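Local coordinates for protein separin (PDB 5U1T) that cleaves the MCD1/SCC1 subunit of cohesin at the onset of anaphase, as a caspase-like cysteine protease held inactive by securin for most of the cell cycle, at residues 60-68 and 497-505. Sequence-based numbering, arbitrary orientation.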
loop_
_atom_site.group_PDB
_atom_site.type_symbol
_atom_site.label_atom_id
_atom_site.label_comp_id
_atom_site.label_asym_id
_atom_site.label_seq_id
_atom_site.Cartn_x
_atom_site.Cartn_y
_atom_site.Cartn_z
ATOM N N SER A 60 46.706 -3.896 15.824
ATOM C CA SER A 60 45.334 -4.068 16.286
ATOM C C SER A 60 44.338 -3.205 15.563
ATOM O O SER A 60 43.256 -3.660 15.201
ATOM C CB SER A 60 45.231 -3.754 17.757
ATOM O OG SER A 60 45.715 -4.836 18.498
ATOM N N LEU A 61 44.699 -1.944 15.395
ATOM C CA LEU A 61 43.838 -0.998 14.705
ATOM C C LEU A 61 43.631 -1.410 13.263
ATOM O O LEU A 61 42.504 -1.455 12.782
ATOM C CB LEU A 61 44.412 0.417 14.749
ATOM C CG LEU A 61 43.435 1.347 14.034
ATOM C CD1 LEU A 61 42.923 2.435 14.960
ATOM C CD2 LEU A 61 44.053 1.958 12.763
ATOM N N LEU A 62 44.731 -1.707 12.586
ATOM C CA LEU A 62 44.727 -2.028 11.175
ATOM C C LEU A 62 43.885 -3.255 10.896
ATOM O O LEU A 62 43.198 -3.344 9.881
ATOM C CB LEU A 62 46.161 -2.233 10.690
ATOM C CG LEU A 62 46.877 -0.896 10.562
ATOM C CD1 LEU A 62 48.317 -1.107 10.159
ATOM C CD2 LEU A 62 46.145 -0.031 9.560
ATOM N N LYS A 63 43.956 -4.200 11.815
ATOM C CA LYS A 63 43.226 -5.437 11.714
ATOM C C LYS A 63 41.763 -5.144 11.929
ATOM O O LYS A 63 40.894 -5.717 11.268
ATOM C CB LYS A 63 43.728 -6.433 12.756
ATOM C CG LYS A 63 43.195 -7.814 12.595
ATOM C CD LYS A 63 44.132 -8.813 13.230
ATOM C CE LYS A 63 44.068 -8.771 14.761
ATOM N NZ LYS A 63 42.920 -9.558 15.301
ATOM N N SER A 64 41.488 -4.243 12.862
ATOM C CA SER A 64 40.119 -3.992 13.236
ATOM C C SER A 64 39.376 -3.224 12.152
ATOM O O SER A 64 38.168 -3.394 11.999
ATOM C CB SER A 64 40.053 -3.230 14.537
ATOM O OG SER A 64 38.714 -3.132 14.955
ATOM N N HIS A 65 40.092 -2.386 11.405
ATOM C CA HIS A 65 39.455 -1.549 10.399
ATOM C C HIS A 65 39.656 -2.102 9.005
ATOM O O HIS A 65 39.568 -1.369 8.040
ATOM C CB HIS A 65 39.996 -0.116 10.461
ATOM C CG HIS A 65 39.775 0.556 11.781
ATOM N ND1 HIS A 65 40.158 1.859 12.023
ATOM C CD2 HIS A 65 39.208 0.112 12.929
ATOM C CE1 HIS A 65 39.841 2.184 13.267
ATOM N NE2 HIS A 65 39.254 1.144 13.833
ATOM N N HIS A 66 39.980 -3.392 8.932
ATOM C CA HIS A 66 40.242 -4.105 7.672
ATOM C C HIS A 66 41.268 -3.458 6.712
ATOM O O HIS A 66 41.257 -3.728 5.521
ATOM C CB HIS A 66 38.906 -4.322 6.937
ATOM C CG HIS A 66 38.045 -5.378 7.561
ATOM N ND1 HIS A 66 37.373 -6.326 6.818
ATOM C CD2 HIS A 66 37.782 -5.658 8.856
ATOM C CE1 HIS A 66 36.727 -7.141 7.634
ATOM N NE2 HIS A 66 36.963 -6.756 8.874
ATOM N N MET A 67 42.164 -2.630 7.230
ATOM C CA MET A 67 43.151 -1.941 6.406
ATOM C C MET A 67 44.407 -2.804 6.179
ATOM O O MET A 67 45.463 -2.558 6.781
ATOM C CB MET A 67 43.534 -0.623 7.073
ATOM C CG MET A 67 42.465 0.419 7.023
ATOM S SD MET A 67 42.211 0.896 5.300
ATOM C CE MET A 67 43.328 2.285 5.165
ATOM N N TRP A 68 44.303 -3.815 5.325
ATOM C CA TRP A 68 45.294 -4.892 5.319
ATOM C C TRP A 68 46.655 -4.480 4.766
ATOM O O TRP A 68 47.680 -5.047 5.136
ATOM C CB TRP A 68 44.785 -6.087 4.515
ATOM C CG TRP A 68 43.295 -6.438 4.677
ATOM C CD1 TRP A 68 42.344 -6.468 3.686
ATOM C CD2 TRP A 68 42.622 -6.852 5.880
ATOM N NE1 TRP A 68 41.136 -6.864 4.198
ATOM C CE2 TRP A 68 41.271 -7.094 5.539
ATOM C CE3 TRP A 68 43.021 -7.019 7.204
ATOM C CZ2 TRP A 68 40.327 -7.512 6.480
ATOM C CZ3 TRP A 68 42.078 -7.423 8.140
ATOM C CH2 TRP A 68 40.748 -7.665 7.775
ATOM N N SER A 497 35.630 -13.097 20.115
ATOM C CA SER A 497 37.086 -13.035 20.176
ATOM C C SER A 497 37.728 -13.130 18.807
ATOM O O SER A 497 37.271 -13.883 17.945
ATOM C CB SER A 497 37.620 -14.142 21.074
ATOM O OG SER A 497 37.219 -15.425 20.619
ATOM N N ASN A 498 38.775 -12.364 18.612
ATOM C CA ASN A 498 39.523 -12.315 17.378
ATOM C C ASN A 498 38.689 -12.015 16.154
ATOM O O ASN A 498 38.692 -12.735 15.195
ATOM C CB ASN A 498 40.398 -13.557 17.201
ATOM C CG ASN A 498 41.408 -13.424 16.082
ATOM O OD1 ASN A 498 41.876 -12.355 15.797
ATOM N ND2 ASN A 498 41.735 -14.505 15.452
ATOM N N SER A 499 37.949 -10.930 16.219
ATOM C CA SER A 499 37.166 -10.467 15.073
ATOM C C SER A 499 37.244 -8.954 14.997
ATOM O O SER A 499 37.511 -8.288 16.010
ATOM C CB SER A 499 35.709 -10.927 15.173
ATOM O OG SER A 499 35.131 -10.506 16.397
ATOM N N SER A 500 37.007 -8.410 13.806
ATOM C CA SER A 500 37.066 -6.977 13.586
ATOM C C SER A 500 35.867 -6.215 14.112
ATOM O O SER A 500 34.838 -6.777 14.485
ATOM C CB SER A 500 37.181 -6.687 12.103
ATOM O OG SER A 500 36.011 -7.135 11.459
ATOM N N GLU A 501 36.034 -4.904 14.118
ATOM C CA GLU A 501 34.979 -3.960 14.399
ATOM C C GLU A 501 33.887 -4.093 13.354
ATOM O O GLU A 501 32.703 -4.155 13.673
ATOM C CB GLU A 501 35.545 -2.550 14.389
ATOM C CG GLU A 501 34.552 -1.509 14.669
ATOM C CD GLU A 501 35.161 -0.130 14.671
ATOM O OE1 GLU A 501 35.234 0.509 13.595
ATOM O OE2 GLU A 501 35.570 0.309 15.766
ATOM N N ILE A 502 34.302 -4.136 12.096
ATOM C CA ILE A 502 33.380 -4.237 10.984
ATOM C C ILE A 502 32.518 -5.516 11.068
ATOM O O ILE A 502 31.281 -5.465 10.929
ATOM C CB ILE A 502 34.158 -4.168 9.661
ATOM C CG1 ILE A 502 35.142 -2.994 9.728
ATOM C CG2 ILE A 502 33.209 -4.038 8.492
ATOM C CD1 ILE A 502 35.600 -2.460 8.388
ATOM N N MET A 503 33.159 -6.651 11.324
ATOM C CA MET A 503 32.436 -7.902 11.475
ATOM C C MET A 503 31.397 -7.838 12.587
ATOM O O MET A 503 30.288 -8.364 12.429
ATOM C CB MET A 503 33.401 -9.054 11.757
ATOM C CG MET A 503 34.223 -9.459 10.571
ATOM S SD MET A 503 35.460 -10.699 11.012
ATOM C CE MET A 503 34.441 -12.147 11.364
ATOM N N LEU A 504 31.764 -7.230 13.718
ATOM C CA LEU A 504 30.835 -7.129 14.842
ATOM C C LEU A 504 29.637 -6.208 14.486
ATOM O O LEU A 504 28.490 -6.468 14.886
ATOM C CB LEU A 504 31.556 -6.632 16.092
ATOM C CG LEU A 504 32.503 -7.627 16.777
ATOM C CD1 LEU A 504 33.334 -6.929 17.829
ATOM C CD2 LEU A 504 31.761 -8.796 17.399
ATOM N N SER A 505 29.911 -5.160 13.717
ATOM C CA SER A 505 28.899 -4.185 13.333
ATOM C C SER A 505 27.808 -4.776 12.416
ATOM O O SER A 505 26.617 -4.642 12.683
ATOM C CB SER A 505 29.566 -2.999 12.647
ATOM O OG SER A 505 28.639 -1.941 12.493
HETATM O O HOH W 1 37.881 2.052 16.174
#
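The N-cap of helix 501-509 meets the C-terminal end of helix 48-64 here, in the helical part of separase and far from the predicted catalytic cysteine. S500 is the capping residue, and H66, just past the end of helix 48-64, reaches it: H66 NE2 and S500 OG form a hydrogen bond of 2.8 Å, with the oxygen near the ring plane. With OG between its backbone N and carbonyl carbon (chi1 64°), the same S500 OG accepts from M503 N at 2.9 Å, a nearly straight capping bond (164°). I502 CB stands over one face of the H66 ring, 4.2 Å from the centroid, a CH-pi contact; W68 CZ2 lies over the opposite face, so the ring is held between I502 and W68, and V473 of helix 470-485 packs on both H66 and I502. Beside this, E501 N makes two long, weak bonds, to S64 O and to S64 OG, the latter at 3.3 Å. K63, bent at its far end, brings NZ within 3.0 Å of N498 OD1, almost in line with the C=O bond (175°). H65 NE2 and E501 OE2 share a water; H65 ND1 bonds L550 O, while E501 OE1 is held by S522, S525 and H551. Replacing H66 by an alanine is likely to leave S500 OG without its imidazole partner and to open a gap between I502 and W68. Gripped by both M503 N and H66 NE2, the S500 hydroxyl ties the N-cap of helix 501-509 to the turn that follows helix 48-64.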